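Local atomic coordinates of KLLA0F20702p (Kluyveromyces lactis, PDB entry 5Y5A), a protein that is the yeast telomerase subunit Est1, which probably recruits telomerase to telomeres by binding Cdc13. Residues Q47-S52 against H79-L84; A143-T148 against N172-E177. All blocks are in the same frame, centred on the assembly; numbering follows the deposited sequence.

Contact 1. Residues Q47-S52 against H79-L84; sequences QMLLQS and HRILDL
The side chain of Ile81 packs against Met48, Leu49 and Ser52 of the facing helix. The contact is an antiparallel helix pair in the alpha-helical, TPR-like part of Est1. Helix 33-53 and helix 78-105 run side by side here, with their local axes 9.9 Å apart and their directions at 165°. The two branches of Ile81 do different work. CG1 stands beside the backbone N (chi1 -71°), and CD1 beyond it reaches across to the opposite helix. There Ile81 CD1 lies 3.6 Å from Met48 CB. The same methyl fits closely against an oxygen, with Ile81 CD1 3.2 Å from Ser52 OG. The other branch, CG2, faces Leu49 and lies 3.6 Å from Leu49 CD2. These two side chains run past one another in opposing senses. Leu49 turns its second methyl, CD1, to Leu82, where it meets Leu82 CD2 at 3.8 Å. The two leucines cross at about a right angle, and their nearest atoms are these methyls. Met48 contributes its CB. The rest of its extended chain leads away to Thr11 and Phe12 of helix 7-21. Leu49 and Leu82 also touch helix 113-144, through Thr137 and Tyr134, and Leu82 packs on helix 179-206 as well. The interface is apolar, with no hydrogen bond between the segments. The one side-chain hydroxyl in it is satisfied within its own helix: Ser52 OG donates to Met48 O at 2.9 Å, from 41° out of the carbonyl plane.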
loop_
_atom_site.group_PDB
_atom_site.type_symbol
_atom_site.label_atom_id
_atom_site.label_comp_id
_atom_site.label_asym_id
_atom_site.label_seq_id
_atom_site.Cartn_x
_atom_site.Cartn_y
_atom_site.Cartn_z
ATOM N N GLN A 47 -3.082 31.073 12.009
ATOM C CA GLN A 47 -4.162 32.025 11.813
ATOM C C GLN A 47 -4.917 31.795 10.507
ATOM O O GLN A 47 -6.128 31.995 10.448
ATOM C CB GLN A 47 -3.613 33.438 11.844
ATOM C CG GLN A 47 -4.667 34.501 11.820
ATOM C CD GLN A 47 -4.083 35.821 12.200
ATOM O OE1 GLN A 47 -2.949 35.880 12.661
ATOM N NE2 GLN A 47 -4.840 36.890 12.012
ATOM N N MET A 48 -4.202 31.394 9.459
ATOM C CA MET A 48 -4.851 31.034 8.206
ATOM C C MET A 48 -5.753 29.840 8.437
ATOM O O MET A 48 -6.891 29.803 7.963
ATOM C CB MET A 48 -3.823 30.710 7.125
ATOM C CG MET A 48 -2.915 31.870 6.768
ATOM S SD MET A 48 -1.608 31.312 5.666
ATOM C CE MET A 48 -0.601 32.783 5.547
ATOM N N LEU A 49 -5.231 28.875 9.188
ATOM C CA LEU A 49 -5.928 27.625 9.465
ATOM C C LEU A 49 -7.161 27.845 10.334
ATOM O O LEU A 49 -8.155 27.137 10.194
ATOM C CB LEU A 49 -4.978 26.629 10.129
ATOM C CG LEU A 49 -3.914 26.039 9.199
ATOM C CD1 LEU A 49 -2.828 25.312 9.984
ATOM C CD2 LEU A 49 -4.563 25.101 8.185
ATOM N N LEU A 50 -7.090 28.825 11.227
ATOM C CA LEU A 50 -8.241 29.200 12.035
ATOM C C LEU A 50 -9.341 29.762 11.150
ATOM O O LEU A 50 -10.484 29.307 11.211
ATOM C CB LEU A 50 -7.855 30.226 13.097
ATOM C CG LEU A 50 -7.323 29.711 14.432
ATOM C CD1 LEU A 50 -7.009 30.884 15.340
ATOM C CD2 LEU A 50 -8.332 28.786 15.088
ATOM N N GLN A 51 -8.987 30.748 10.327
ATOM C CA GLN A 51 -9.919 31.343 9.372
ATOM C C GLN A 51 -10.498 30.288 8.437
ATOM O O GLN A 51 -11.604 30.443 7.927
ATOM C CB GLN A 51 -9.231 32.441 8.558
ATOM C CG GLN A 51 -9.028 33.754 9.318
ATOM C CD GLN A 51 -7.871 34.589 8.780
ATOM O OE1 GLN A 51 -6.914 34.056 8.217
ATOM N NE2 GLN A 51 -7.955 35.902 8.956
ATOM N N SER A 52 -9.749 29.208 8.229
ATOM C CA SER A 52 -10.168 28.140 7.328
ATOM C C SER A 52 -11.098 27.119 7.971
ATOM O O SER A 52 -11.759 26.365 7.267
ATOM C CB SER A 52 -8.946 27.402 6.773
ATOM O OG SER A 52 -8.225 28.213 5.870
ATOM N N HIS A 79 -6.321 21.961 3.909
ATOM C CA HIS A 79 -5.311 20.984 3.517
ATOM C C HIS A 79 -4.323 21.587 2.520
ATOM O O HIS A 79 -3.203 21.103 2.374
ATOM C CB HIS A 79 -5.970 19.729 2.933
ATOM C CG HIS A 79 -6.380 19.867 1.500
ATOM N ND1 HIS A 79 -5.605 19.402 0.458
ATOM C CD2 HIS A 79 -7.481 20.415 0.935
ATOM C CE1 HIS A 79 -6.212 19.658 -0.687
ATOM N NE2 HIS A 79 -7.352 20.274 -0.426
ATOM N N ARG A 80 -4.742 22.649 1.838
ATOM C CA ARG A 80 -3.863 23.358 0.918
ATOM C C ARG A 80 -2.859 24.200 1.701
ATOM O O ARG A 80 -1.684 24.293 1.343
ATOM C CB ARG A 80 -4.678 24.233 -0.037
ATOM C CG ARG A 80 -5.538 23.442 -1.011
ATOM C CD ARG A 80 -6.402 24.346 -1.886
ATOM N NE ARG A 80 -7.032 23.600 -2.977
ATOM C CZ ARG A 80 -7.945 24.102 -3.805
ATOM N NH1 ARG A 80 -8.351 25.359 -3.672
ATOM N NH2 ARG A 80 -8.456 23.343 -4.767
ATOM N N ILE A 81 -3.334 24.809 2.779
ATOM C CA ILE A 81 -2.472 25.595 3.650
ATOM C C ILE A 81 -1.377 24.709 4.237
ATOM O O ILE A 81 -0.223 25.121 4.339
ATOM C CB ILE A 81 -3.278 26.261 4.777
ATOM C CG1 ILE A 81 -4.149 27.379 4.204
ATOM C CG2 ILE A 81 -2.359 26.813 5.848
ATOM C CD1 ILE A 81 -5.148 27.927 5.182
ATOM N N LEU A 82 -1.741 23.480 4.588
ATOM C CA LEU A 82 -0.792 22.547 5.180
ATOM C C LEU A 82 0.215 22.020 4.155
ATOM O O LEU A 82 1.358 21.727 4.501
ATOM C CB LEU A 82 -1.539 21.381 5.831
ATOM C CG LEU A 82 -2.458 21.767 6.991
ATOM C CD1 LEU A 82 -3.366 20.614 7.377
ATOM C CD2 LEU A 82 -1.634 22.226 8.192
ATOM N N ASP A 83 -0.217 21.886 2.902
ATOM C CA ASP A 83 0.672 21.420 1.836
ATOM C C ASP A 83 1.700 22.500 1.492
ATOM O O ASP A 83 2.880 22.211 1.322
ATOM C CB ASP A 83 -0.126 21.017 0.591
ATOM C CG ASP A 83 -0.802 19.656 0.735
ATOM O OD1 ASP A 83 -0.318 18.814 1.521
ATOM O OD2 ASP A 83 -1.818 19.419 0.052
ATOM N N LEU A 84 1.255 23.749 1.405
ATOM C CA LEU A 84 2.180 24.857 1.198
ATOM C C LEU A 84 3.114 25.030 2.397
ATOM O O LEU A 84 4.229 25.553 2.269
ATOM C CB LEU A 84 1.415 26.156 0.941
ATOM C CG LEU A 84 0.701 26.281 -0.405
ATOM C CD1 LEU A 84 -0.079 27.579 -0.462
ATOM C CD2 LEU A 84 1.696 26.205 -1.552
#

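Contact 2. Residues A143-T148 against N172-E177; sequences ANYNLT and NVLKPE
Asn146 and Val173 lie with their side chains alongside, pointing the same way, and Asn146 CB is 3.7 Å from Val173 CG2. With Asn146 CG anti to the backbone N (chi1 -164°), the amide carbon sits beside that methyl, and Asn146 ND2 comes to 3.9 Å from Val173 CG2. The amide oxygen takes two bonds from Thr148: Asn146 OD1 lies 3.1 Å from Thr148 N and 2.6 Å from Thr148 OG1. Both donors come from the same face of the amide plane, which should limit its rotation. Leu174 packs on Tyr145 and Leu147. Its CD1 meets Tyr145 CB and Leu147 CD2, each at 3.8 Å. Leu147 lies alongside Leu174, while Tyr145 crosses it at a slant. The Tyr145 hydroxyl is hydrogen-bonded to Leu53 O, and its ring meets Phe180 edge-to-face. Leu174 also packs on Phe180 and Cys184 of helix 179-206. Two backbone hydrogen bonds join the two segments, and both use Asn146. Asn146 N donates to Asn172 O at 2.8 Å, nearly straight at 172°. Leu174 N donates to Asn146 O at 3.1 Å. The whole is a single parallel beta bridge between two loops of the helical Est1 fold, whose Asn146 also opens an Asx turn.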
loop_
_atom_site.group_PDB
_atom_site.type_symbol
_atom_site.label_atom_id
_atom_site.label_comp_id
_atom_site.label_asym_id
_atom_site.label_seq_id
_atom_site.Cartn_x
_atom_site.Cartn_y
_atom_site.Cartn_z
ATOM N N ALA A 143 -11.823 19.224 18.147
ATOM C CA ALA A 143 -12.472 19.961 19.231
ATOM C C ALA A 143 -13.762 20.634 18.770
ATOM O O ALA A 143 -14.694 20.812 19.555
ATOM C CB ALA A 143 -11.524 20.997 19.815
ATOM N N ASN A 144 -13.808 21.013 17.497
ATOM C CA ASN A 144 -14.974 21.694 16.939
ATOM C C ASN A 144 -16.012 20.757 16.325
ATOM O O ASN A 144 -17.215 20.970 16.469
ATOM C CB ASN A 144 -14.537 22.704 15.876
ATOM C CG ASN A 144 -14.067 24.011 16.469
ATOM O OD1 ASN A 144 -14.840 24.964 16.588
ATOM N ND2 ASN A 144 -12.795 24.068 16.842
ATOM N N TYR A 145 -15.547 19.720 15.636
ATOM C CA TYR A 145 -16.447 18.922 14.814
ATOM C C TYR A 145 -16.410 17.431 15.145
ATOM O O TYR A 145 -15.365 16.885 15.509
ATOM C CB TYR A 145 -16.118 19.145 13.335
ATOM C CG TYR A 145 -16.003 20.611 12.956
ATOM C CD1 TYR A 145 -17.129 21.422 12.892
ATOM C CD2 TYR A 145 -14.767 21.184 12.665
ATOM C CE1 TYR A 145 -17.030 22.760 12.549
ATOM C CE2 TYR A 145 -14.660 22.522 12.320
ATOM C CZ TYR A 145 -15.795 23.303 12.264
ATOM O OH TYR A 145 -15.701 24.632 11.923
ATOM N N ASN A 146 -17.567 16.784 15.024
ATOM C CA ASN A 146 -17.679 15.338 15.195
ATOM C C ASN A 146 -17.463 14.636 13.857
ATOM O O ASN A 146 -18.199 14.865 12.897
ATOM C CB ASN A 146 -19.044 14.971 15.788
ATOM C CG ASN A 146 -19.087 13.556 16.339
ATOM O OD1 ASN A 146 -18.375 12.669 15.869
ATOM N ND2 ASN A 146 -19.927 13.341 17.343
ATOM N N LEU A 147 -16.450 13.781 13.790
ATOM C CA LEU A 147 -16.078 13.175 12.519
ATOM C C LEU A 147 -16.561 11.736 12.382
ATOM O O LEU A 147 -16.122 11.016 11.486
ATOM C CB LEU A 147 -14.558 13.222 12.343
ATOM C CG LEU A 147 -13.894 14.588 12.519
ATOM C CD1 LEU A 147 -12.423 14.511 12.160
ATOM C CD2 LEU A 147 -14.600 15.624 11.671
ATOM N N THR A 148 -17.468 11.319 13.260
ATOM C CA THR A 148 -17.858 9.911 13.331
ATOM C C THR A 148 -18.643 9.425 12.114
ATOM O O THR A 148 -18.806 8.219 11.921
ATOM C CB THR A 148 -18.692 9.625 14.594
ATOM O OG1 THR A 148 -19.639 10.681 14.793
ATOM C CG2 THR A 148 -17.791 9.528 15.813
ATOM N N ASN A 172 -22.735 19.936 15.392
ATOM C CA ASN A 172 -21.292 19.713 15.395
ATOM C C ASN A 172 -20.899 18.486 14.579
ATOM O O ASN A 172 -19.731 18.313 14.234
ATOM C CB ASN A 172 -20.772 19.565 16.827
ATOM C CG ASN A 172 -20.610 20.897 17.535
ATOM O OD1 ASN A 172 -21.093 21.928 17.064
ATOM N ND2 ASN A 172 -19.929 20.881 18.675
ATOM N N VAL A 173 -21.876 17.636 14.278
ATOM C CA VAL A 173 -21.618 16.407 13.535
ATOM C C VAL A 173 -21.612 16.656 12.031
ATOM O O VAL A 173 -22.635 17.005 11.443
ATOM C CB VAL A 173 -22.656 15.320 13.860
ATOM C CG1 VAL A 173 -22.291 14.019 13.159
ATOM C CG2 VAL A 173 -22.749 15.115 15.360
ATOM N N LEU A 174 -20.450 16.465 11.415
ATOM C CA LEU A 174 -20.286 16.715 9.991
ATOM C C LEU A 174 -20.928 15.625 9.141
ATOM O O LEU A 174 -20.653 14.437 9.323
ATOM C CB LEU A 174 -18.804 16.839 9.644
ATOM C CG LEU A 174 -18.100 18.088 10.177
ATOM C CD1 LEU A 174 -16.651 18.107 9.732
ATOM C CD2 LEU A 174 -18.824 19.342 9.716
ATOM N N LYS A 175 -21.782 16.038 8.209
ATOM C CA LYS A 175 -22.416 15.107 7.285
ATOM C C LYS A 175 -21.409 14.653 6.237
ATOM O O LYS A 175 -20.601 15.447 5.763
ATOM C CB LYS A 175 -23.638 15.751 6.629
ATOM C CG LYS A 175 -24.709 16.164 7.631
ATOM C CD LYS A 175 -25.998 16.588 6.947
ATOM C CE LYS A 175 -27.091 16.861 7.972
ATOM N NZ LYS A 175 -28.398 17.174 7.333
ATOM N N PRO A 176 -21.454 13.365 5.872
ATOM C CA PRO A 176 -20.410 12.746 5.046
ATOM C C PRO A 176 -20.304 13.278 3.619
ATOM O O PRO A 176 -19.445 12.810 2.872
ATOM C CB PRO A 176 -20.787 11.260 5.074
ATOM C CG PRO A 176 -22.237 11.242 5.358
ATOM C CD PRO A 176 -22.478 12.390 6.283
ATOM N N GLU A 177 -21.135 14.241 3.242
ATOM C CA GLU A 177 -21.178 14.654 1.846
ATOM C C GLU A 177 -20.889 16.134 1.590
ATOM O O GLU A 177 -20.662 16.528 0.445
ATOM C CB GLU A 177 -22.575 14.328 1.312
ATOM C CG GLU A 177 -22.901 12.838 1.408
ATOM C CD GLU A 177 -24.227 12.468 0.776
ATOM O OE1 GLU A 177 -25.164 13.296 0.813
ATOM O OE2 GLU A 177 -24.326 11.343 0.241
#

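Contact 1 and contact 2 lie on the same side of the chain's centre, with their own centres 18 Å apart and nearest atoms about 6 Å apart. Contact 1 is a buried helix-to-helix contact made by aliphatic side chains. Contact 2 is partly buried and joins loops at the ends of helices, chiefly by backbone hydrogen bonds. They share neighbours. Helices 113-144 and 179-206 both touch contact 1, and the loops of contact 2 lead out of the first and into the second. Helix 33-53 also links the two: it supplies one side of contact 1, and its last residue is also bonded to contact 2.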